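Local coordinates for phosphoribosylformylglycinamidine cyclo-ligase (Thermus thermophilus HB8, PDB 5AVM), which probably catalyses the ATP-dependent ring closure of formylglycinamidine ribonucleotide to 5-aminoimidazole ribonucleotide, a step of de novo purine biosynthesis, at residues 67-72 with 215-220; 116-121 with 148-153. All blocks are in the same frame, centred on the assembly; numbering follows the deposited sequence.

Contact 1 (67-72 with 215-220)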
ATOM      1  N   THR B  67     -15.815   4.268   1.315  1.00 27.58           N
ATOM      2  CA  THR B  67     -15.273   5.432   2.002  1.00 26.76           C
ATOM      3  C   THR B  67     -16.098   6.685   1.744  1.00 26.99           C
ATOM      4  O   THR B  67     -16.341   7.474   2.656  1.00 26.54           O
ATOM      5  CB  THR B  67     -13.819   5.699   1.574  1.00 26.26           C
ATOM      6  OG1 THR B  67     -13.009   4.560   1.891  1.00 27.98           O
ATOM      7  CG2 THR B  67     -13.271   6.910   2.298  1.00 25.70           C
ATOM      8  N   LEU B  68     -16.528   6.874   0.502  1.00 28.02           N
ATOM      9  CA  LEU B  68     -17.329   8.045   0.165  1.00 29.46           C
ATOM     10  C   LEU B  68     -18.685   7.953   0.863  1.00 31.01           C
ATOM     11  O   LEU B  68     -19.203   8.955   1.362  1.00 31.65           O
ATOM     12  CB  LEU B  68     -17.491   8.138  -1.350  1.00 27.64           C
ATOM     13  CG  LEU B  68     -16.134   8.263  -2.044  1.00 28.79           C
ATOM     14  CD1 LEU B  68     -16.301   8.239  -3.551  1.00 28.21           C
ATOM     15  CD2 LEU B  68     -15.461   9.549  -1.589  1.00 27.54           C
ATOM     16  N   LEU B  69     -19.248   6.746   0.920  1.00 32.08           N
ATOM     17  CA  LEU B  69     -20.531   6.544   1.584  1.00 32.56           C
ATOM     18  C   LEU B  69     -20.435   6.918   3.064  1.00 32.71           C
ATOM     19  O   LEU B  69     -21.344   7.544   3.620  1.00 33.08           O
ATOM     20  CB  LEU B  69     -20.974   5.084   1.460  1.00 33.37           C
ATOM     21  CG  LEU B  69     -22.306   4.722   2.134  1.00 33.76           C
ATOM     22  CD1 LEU B  69     -23.450   5.493   1.474  1.00 33.74           C
ATOM     23  CD2 LEU B  69     -22.546   3.226   2.027  1.00 32.97           C
ATOM     24  N   ALA B  70     -19.325   6.532   3.693  1.00 32.38           N
ATOM     25  CA  ALA B  70     -19.087   6.799   5.113  1.00 31.72           C
ATOM     26  C   ALA B  70     -18.919   8.284   5.421  1.00 31.76           C
ATOM     27  O   ALA B  70     -19.475   8.791   6.398  1.00 31.80           O
ATOM     28  CB  ALA B  70     -17.857   6.028   5.588  1.00 30.41           C
ATOM     29  N   LEU B  71     -18.142   8.981   4.602  1.00 32.03           N
ATOM     30  CA  LEU B  71     -17.930  10.404   4.824  1.00 31.60           C
ATOM     31  C   LEU B  71     -19.275  11.118   4.740  1.00 32.62           C
ATOM     32  O   LEU B  71     -19.647  11.871   5.643  1.00 31.63           O
ATOM     33  CB  LEU B  71     -16.961  10.968   3.780  1.00 28.60           C
ATOM     34  CG  LEU B  71     -15.492  10.544   3.867  1.00 26.11           C
ATOM     35  CD1 LEU B  71     -14.789  10.929   2.582  1.00 24.50           C
ATOM     36  CD2 LEU B  71     -14.827  11.191   5.071  1.00 23.50           C
ATOM     37  N   GLU B  72     -20.000  10.863   3.653  1.00 34.19           N
ATOM     38  CA  GLU B  72     -21.310  11.463   3.433  1.00 35.83           C
ATOM     39  C   GLU B  72     -22.207  11.292   4.656  1.00 36.60           C
ATOM     40  O   GLU B  72     -22.804  12.257   5.137  1.00 38.38           O
ATOM     41  CB  GLU B  72     -21.978  10.835   2.209  1.00 36.58           C
ATOM     42  CG  GLU B  72     -21.244  11.071   0.903  1.00 39.31           C
ATOM     43  CD  GLU B  72     -22.003  10.530  -0.292  1.00 42.68           C
ATOM     44  OE1 GLU B  72     -22.192   9.296  -0.373  1.00 43.23           O
ATOM     45  OE2 GLU B  72     -22.417  11.341  -1.148  1.00 44.63           O
ATOM     46  N   GLU B 215     -26.797   2.209   9.127  1.00 40.57           N
ATOM     47  CA  GLU B 215     -26.398   1.090   9.963  1.00 39.19           C
ATOM     48  C   GLU B 215     -26.131  -0.207   9.211  1.00 38.40           C
ATOM     49  O   GLU B 215     -25.157  -0.907   9.496  1.00 38.03           O
ATOM     50  CB  GLU B 215     -27.458   0.852  11.038  1.00 39.92           C
ATOM     51  CG  GLU B 215     -27.363   1.824  12.186  1.00 40.89           C
ATOM     52  CD  GLU B 215     -26.001   1.773  12.842  1.00 41.75           C
ATOM     53  OE1 GLU B 215     -25.644   0.706  13.384  1.00 43.11           O
ATOM     54  OE2 GLU B 215     -25.284   2.795  12.808  1.00 44.55           O
ATOM     55  N   ALA B 216     -26.991  -0.523   8.252  1.00 36.90           N
ATOM     56  CA  ALA B 216     -26.848  -1.752   7.490  1.00 36.31           C
ATOM     57  C   ALA B 216     -25.778  -1.706   6.408  1.00 35.98           C
ATOM     58  O   ALA B 216     -25.195  -2.737   6.069  1.00 35.95           O
ATOM     59  CB  ALA B 216     -28.187  -2.127   6.876  1.00 37.11           C
ATOM     60  N   LEU B 217     -25.515  -0.516   5.872  1.00 35.16           N
ATOM     61  CA  LEU B 217     -24.530  -0.348   4.803  1.00 33.74           C
ATOM     62  C   LEU B 217     -23.121  -0.039   5.295  1.00 33.29           C
ATOM     63  O   LEU B 217     -22.145  -0.263   4.573  1.00 32.52           O
ATOM     64  CB  LEU B 217     -24.985   0.761   3.853  1.00 33.13           C
ATOM     65  CG  LEU B 217     -25.321   0.403   2.404  1.00 31.60           C
ATOM     66  CD1 LEU B 217     -26.294  -0.751   2.348  1.00 28.76           C
ATOM     67  CD2 LEU B 217     -25.911   1.633   1.729  1.00 30.10           C
ATOM     68  N   LEU B 218     -23.022   0.476   6.517  1.00 32.46           N
ATOM     69  CA  LEU B 218     -21.731   0.820   7.105  1.00 31.69           C
ATOM     70  C   LEU B 218     -21.204  -0.216   8.102  1.00 31.64           C
ATOM     71  O   LEU B 218     -20.110  -0.055   8.648  1.00 31.57           O
ATOM     72  CB  LEU B 218     -21.796   2.205   7.765  1.00 29.02           C
ATOM     73  CG  LEU B 218     -21.914   3.373   6.776  1.00 28.00           C
ATOM     74  CD1 LEU B 218     -21.907   4.692   7.529  1.00 27.75           C
ATOM     75  CD2 LEU B 218     -20.759   3.325   5.789  1.00 27.00           C
ATOM     76  N   ARG B 219     -21.977  -1.274   8.338  1.00 31.87           N
ATOM     77  CA  ARG B 219     -21.539  -2.336   9.238  1.00 31.00           C
ATOM     78  C   ARG B 219     -20.197  -2.814   8.689  1.00 30.43           C
ATOM     79  O   ARG B 219     -20.093  -3.214   7.522  1.00 30.86           O
ATOM     80  CB  ARG B 219     -22.547  -3.489   9.253  1.00 30.76           C
ATOM     81  CG  ARG B 219     -22.130  -4.666  10.118  1.00 30.30           C
ATOM     82  CD  ARG B 219     -23.350  -5.397  10.650  1.00 32.50           C
ATOM     83  NE  ARG B 219     -24.086  -4.590  11.631  1.00 33.68           N
ATOM     84  CZ  ARG B 219     -25.401  -4.389  11.602  1.00 33.40           C
ATOM     85  NH1 ARG B 219     -26.139  -4.933  10.637  1.00 33.81           N
ATOM     86  NH2 ARG B 219     -25.981  -3.645  12.536  1.00 30.84           N
ATOM     87  N   PRO B 220     -19.149  -2.768   9.521  1.00 28.89           N
ATOM     88  CA  PRO B 220     -17.806  -3.186   9.115  1.00 27.28           C
ATOM     89  C   PRO B 220     -17.661  -4.555   8.445  1.00 26.34           C
ATOM     90  O   PRO B 220     -18.445  -5.475   8.679  1.00 25.27           O
ATOM     91  CB  PRO B 220     -17.015  -3.101  10.420  1.00 28.04           C
ATOM     92  CG  PRO B 220     -17.706  -1.989  11.160  1.00 27.66           C
ATOM     93  CD  PRO B 220     -19.158  -2.313  10.924  1.00 28.20           C
TER
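L69 meets L217 and L218 where the helix 66-72 comes up against the C-terminal end of helix 213-218. The dense half of the contact is L69 on L217. One methyl, L69 CD2, does the work: it sits 3.7 Å from L217 CD2 and 3.9 Å from L217 CB, so it presses along the inner length of the second leucine as well as on its end. The two side chains cross at about a right angle. L69 gets there because its CG lies anti to the backbone N (chi1 179°), while the CG of L217 nearly eclipses its own alpha hydrogen (chi1 -115°), a less relaxed setting. Helix 190-196 closes in on this half, Y190 and R194 touching L69 and I193 touching L217.

L218 makes the looser half. L218 CD2 rests on A70, 3.9 Å from A70 CA and 4.0 Å from A70 CB. Toward the dense half it is less close, with L218 CD2 4.2 Å from L69 CD2. L218 is partly exposed, and a sulfate ion, probably from the crystallisation liquor, lies about 4 Å from its side chain.

No hydrogen bond joins the two segments; the polar ties run beside the apolar patch, with R219 O taking a bond from K66 NZ and E72 OE1 forming a salt bridge with R194 NE. With 67-72 in the N-terminal family region and 215-220 in the C-terminal one, this is apolar helix-on-helix packing across the junction of the two halves of an AIR synthase family chain.

Contact 2 (116-121 with 148-153)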
ATOM      1  N   ALA B 116      -8.101  12.051  12.137  1.00 28.73           N
ATOM      2  CA  ALA B 116      -7.970  11.534  13.485  1.00 28.29           C
ATOM      3  C   ALA B 116      -8.941  10.389  13.732  1.00 28.27           C
ATOM      4  O   ALA B 116      -8.588   9.403  14.375  1.00 29.74           O
ATOM      5  CB  ALA B 116      -8.211  12.649  14.490  1.00 27.10           C
ATOM      6  N   ALA B 117     -10.164  10.530  13.225  1.00 28.42           N
ATOM      7  CA  ALA B 117     -11.201   9.512  13.387  1.00 27.10           C
ATOM      8  C   ALA B 117     -10.840   8.227  12.657  1.00 27.95           C
ATOM      9  O   ALA B 117     -11.261   7.142  13.060  1.00 28.71           O
ATOM     10  CB  ALA B 117     -12.527  10.031  12.884  1.00 26.08           C
ATOM     11  N   LEU B 118     -10.072   8.355  11.576  1.00 27.92           N
ATOM     12  CA  LEU B 118      -9.624   7.200  10.807  1.00 27.52           C
ATOM     13  C   LEU B 118      -8.486   6.532  11.570  1.00 28.87           C
ATOM     14  O   LEU B 118      -8.540   5.338  11.857  1.00 30.84           O
ATOM     15  CB  LEU B 118      -9.142   7.625   9.420  1.00 26.98           C
ATOM     16  CG  LEU B 118     -10.226   7.996   8.408  1.00 27.61           C
ATOM     17  CD1 LEU B 118      -9.582   8.444   7.099  1.00 25.95           C
ATOM     18  CD2 LEU B 118     -11.145   6.793   8.187  1.00 27.48           C
ATOM     19  N   LEU B 119      -7.453   7.302  11.900  1.00 28.72           N
ATOM     20  CA  LEU B 119      -6.331   6.759  12.653  1.00 28.28           C
ATOM     21  C   LEU B 119      -6.869   6.095  13.909  1.00 29.33           C
ATOM     22  O   LEU B 119      -6.389   5.044  14.331  1.00 29.01           O
ATOM     23  CB  LEU B 119      -5.370   7.874  13.043  1.00 27.53           C
ATOM     24  CG  LEU B 119      -4.655   8.507  11.859  1.00 28.44           C
ATOM     25  CD1 LEU B 119      -3.755   9.638  12.325  1.00 27.93           C
ATOM     26  CD2 LEU B 119      -3.852   7.432  11.151  1.00 28.10           C
ATOM     27  N   ALA B 120      -7.877   6.723  14.503  1.00 29.82           N
ATOM     28  CA  ALA B 120      -8.490   6.202  15.712  1.00 30.11           C
ATOM     29  C   ALA B 120      -9.090   4.832  15.442  1.00 31.07           C
ATOM     30  O   ALA B 120      -8.910   3.901  16.233  1.00 32.22           O
ATOM     31  CB  ALA B 120      -9.568   7.152  16.193  1.00 29.42           C
ATOM     32  N   SER B 121      -9.793   4.718  14.315  1.00 31.23           N
ATOM     33  CA  SER B 121     -10.460   3.481  13.906  1.00 29.43           C
ATOM     34  C   SER B 121      -9.500   2.327  13.609  1.00 29.31           C
ATOM     35  O   SER B 121      -9.706   1.203  14.070  1.00 28.80           O
ATOM     36  CB  SER B 121     -11.332   3.749  12.676  1.00 28.37           C
ATOM     37  OG  SER B 121     -12.170   2.642  12.393  1.00 29.16           O
ATOM     38  N   GLY B 148     -12.920  16.564  -1.297  1.00 36.13           N
ATOM     39  CA  GLY B 148     -13.411  15.837  -0.136  1.00 34.05           C
ATOM     40  C   GLY B 148     -13.215  14.331  -0.136  1.00 33.08           C
ATOM     41  O   GLY B 148     -13.569  13.664   0.837  1.00 31.96           O
ATOM     42  N   ALA B 149     -12.646  13.794  -1.212  1.00 32.17           N
ATOM     43  CA  ALA B 149     -12.421  12.357  -1.330  1.00 32.66           C
ATOM     44  C   ALA B 149     -11.181  11.858  -0.581  1.00 33.68           C
ATOM     45  O   ALA B 149     -10.224  12.605  -0.353  1.00 34.43           O
ATOM     46  CB  ALA B 149     -12.334  11.960  -2.803  1.00 31.09           C
ATOM     47  N   TRP B 150     -11.227  10.576  -0.213  1.00 33.08           N
ATOM     48  CA  TRP B 150     -10.159   9.888   0.510  1.00 30.92           C
ATOM     49  C   TRP B 150      -9.980   8.481  -0.047  1.00 30.68           C
ATOM     50  O   TRP B 150     -10.902   7.911  -0.619  1.00 31.90           O
ATOM     51  CB  TRP B 150     -10.508   9.734   1.990  1.00 29.81           C
ATOM     52  CG  TRP B 150     -10.265  10.918   2.867  1.00 28.79           C
ATOM     53  CD1 TRP B 150     -11.007  12.061   2.944  1.00 27.44           C
ATOM     54  CD2 TRP B 150      -9.216  11.053   3.832  1.00 29.23           C
ATOM     55  NE1 TRP B 150     -10.487  12.897   3.903  1.00 26.84           N
ATOM     56  CE2 TRP B 150      -9.386  12.302   4.461  1.00 27.17           C
ATOM     57  CE3 TRP B 150      -8.143  10.232   4.229  1.00 29.37           C
ATOM     58  CZ2 TRP B 150      -8.523  12.755   5.461  1.00 27.42           C
ATOM     59  CZ3 TRP B 150      -7.288  10.684   5.225  1.00 27.11           C
ATOM     60  CH2 TRP B 150      -7.484  11.932   5.830  1.00 28.17           C
ATOM     61  N   ASP B 151      -8.792   7.922   0.139  1.00 30.22           N
ATOM     62  CA  ASP B 151      -8.504   6.565  -0.298  1.00 29.37           C
ATOM     63  C   ASP B 151      -7.794   5.929   0.887  1.00 29.54           C
ATOM     64  O   ASP B 151      -6.725   6.375   1.305  1.00 30.08           O
ATOM     65  CB  ASP B 151      -7.590   6.551  -1.522  1.00 30.45           C
ATOM     66  CG  ASP B 151      -7.467   5.169  -2.140  1.00 31.61           C
ATOM     67  OD1 ASP B 151      -7.569   4.174  -1.402  1.00 34.02           O
ATOM     68  OD2 ASP B 151      -7.255   5.070  -3.363  1.00 33.80           O
ATOM     69  N   ILE B 152      -8.408   4.893   1.438  1.00 28.31           N
ATOM     70  CA  ILE B 152      -7.860   4.207   2.588  1.00 26.18           C
ATOM     71  C   ILE B 152      -7.348   2.842   2.146  1.00 25.45           C
ATOM     72  O   ILE B 152      -8.129   1.956   1.793  1.00 24.11           O
ATOM     73  CB  ILE B 152      -8.954   4.062   3.663  1.00 27.53           C
ATOM     74  CG1 ILE B 152      -9.537   5.449   3.964  1.00 26.28           C
ATOM     75  CG2 ILE B 152      -8.392   3.403   4.915  1.00 25.90           C
ATOM     76  CD1 ILE B 152     -10.760   5.436   4.840  1.00 27.75           C
ATOM     77  N   ALA B 153      -6.025   2.698   2.146  1.00 23.82           N
ATOM     78  CA  ALA B 153      -5.372   1.459   1.747  1.00 21.57           C
ATOM     79  C   ALA B 153      -4.436   1.017   2.853  1.00 21.41           C
ATOM     80  O   ALA B 153      -4.160   1.776   3.775  1.00 22.65           O
ATOM     81  CB  ALA B 153      -4.598   1.666   0.468  1.00 19.18           C
TER
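L118 reaches from helix 112-129 down onto the strand 150-161, where W150 and I152 receive it. Its CB already points at the strand, and with CG anti to the carbonyl carbon (chi1 -75°) the chain carries on in that direction before forking at CG. The CD1 branch goes to the tryptophan. L118 CD1 lies over one face of the indole, displaced toward the rim, 3.7 Å from W150 CE3 and 4.0 Å from the centroid of the six-membered ring. Because the methyl is 26° off the ring normal, this is a CH-pi contact over the benzo part. The two side chains run past each other in opposite directions, and the methyl rests over the CE3-CZ3 side of the benzo ring.

W150 and I152 are two residues apart on one strand and so share a face of the mixed sheet 54-62, 150-161, 97-107 and 137-140, the sheet of the N-terminal half of this AIR synthase family protein. Helices 112-129 and 79-92 pack on that face, L79 of the latter touching both L118 and I152. D151, between the two, is turned the other way, and its carboxylate is hydrogen-bonded to Y104 and Y145 of the second subunit.

The CD2 branch of L118 goes to the isoleucine. L118 CD2 and I152 CD1 approach tip to tip at 3.6 Å, the shortest approach between the two segments, and the same I152 CD1 is 3.9 Å from L118 CD1, at the notch of the fork. Away from the leucine, G148 O lies in the plane of the W150 ring at its edge, 3.7 Å from W150 CD1.

How the contacts relate
The centres of contacts 1 and 2 are 12 Å apart, and helix 66-72 bridges them. While L69 and A70 of this helix touch 215-220, T67 and L71 turn to segment 148-153: T67 OG1 is 3.8 Å from I152 CD1, L71 CD1 is 3.5 Å from G148 O, and L71 CD1 is 4.0 Å from W150 CD1. I152 CD1 therefore serves both the helix of contact 2 and that of contact 1. In sequence, both segments of contact 2 fall between those of contact 1. The sulfate ion lies beside contact 1, at L218; contact 2 is buried packing within the N-terminal half.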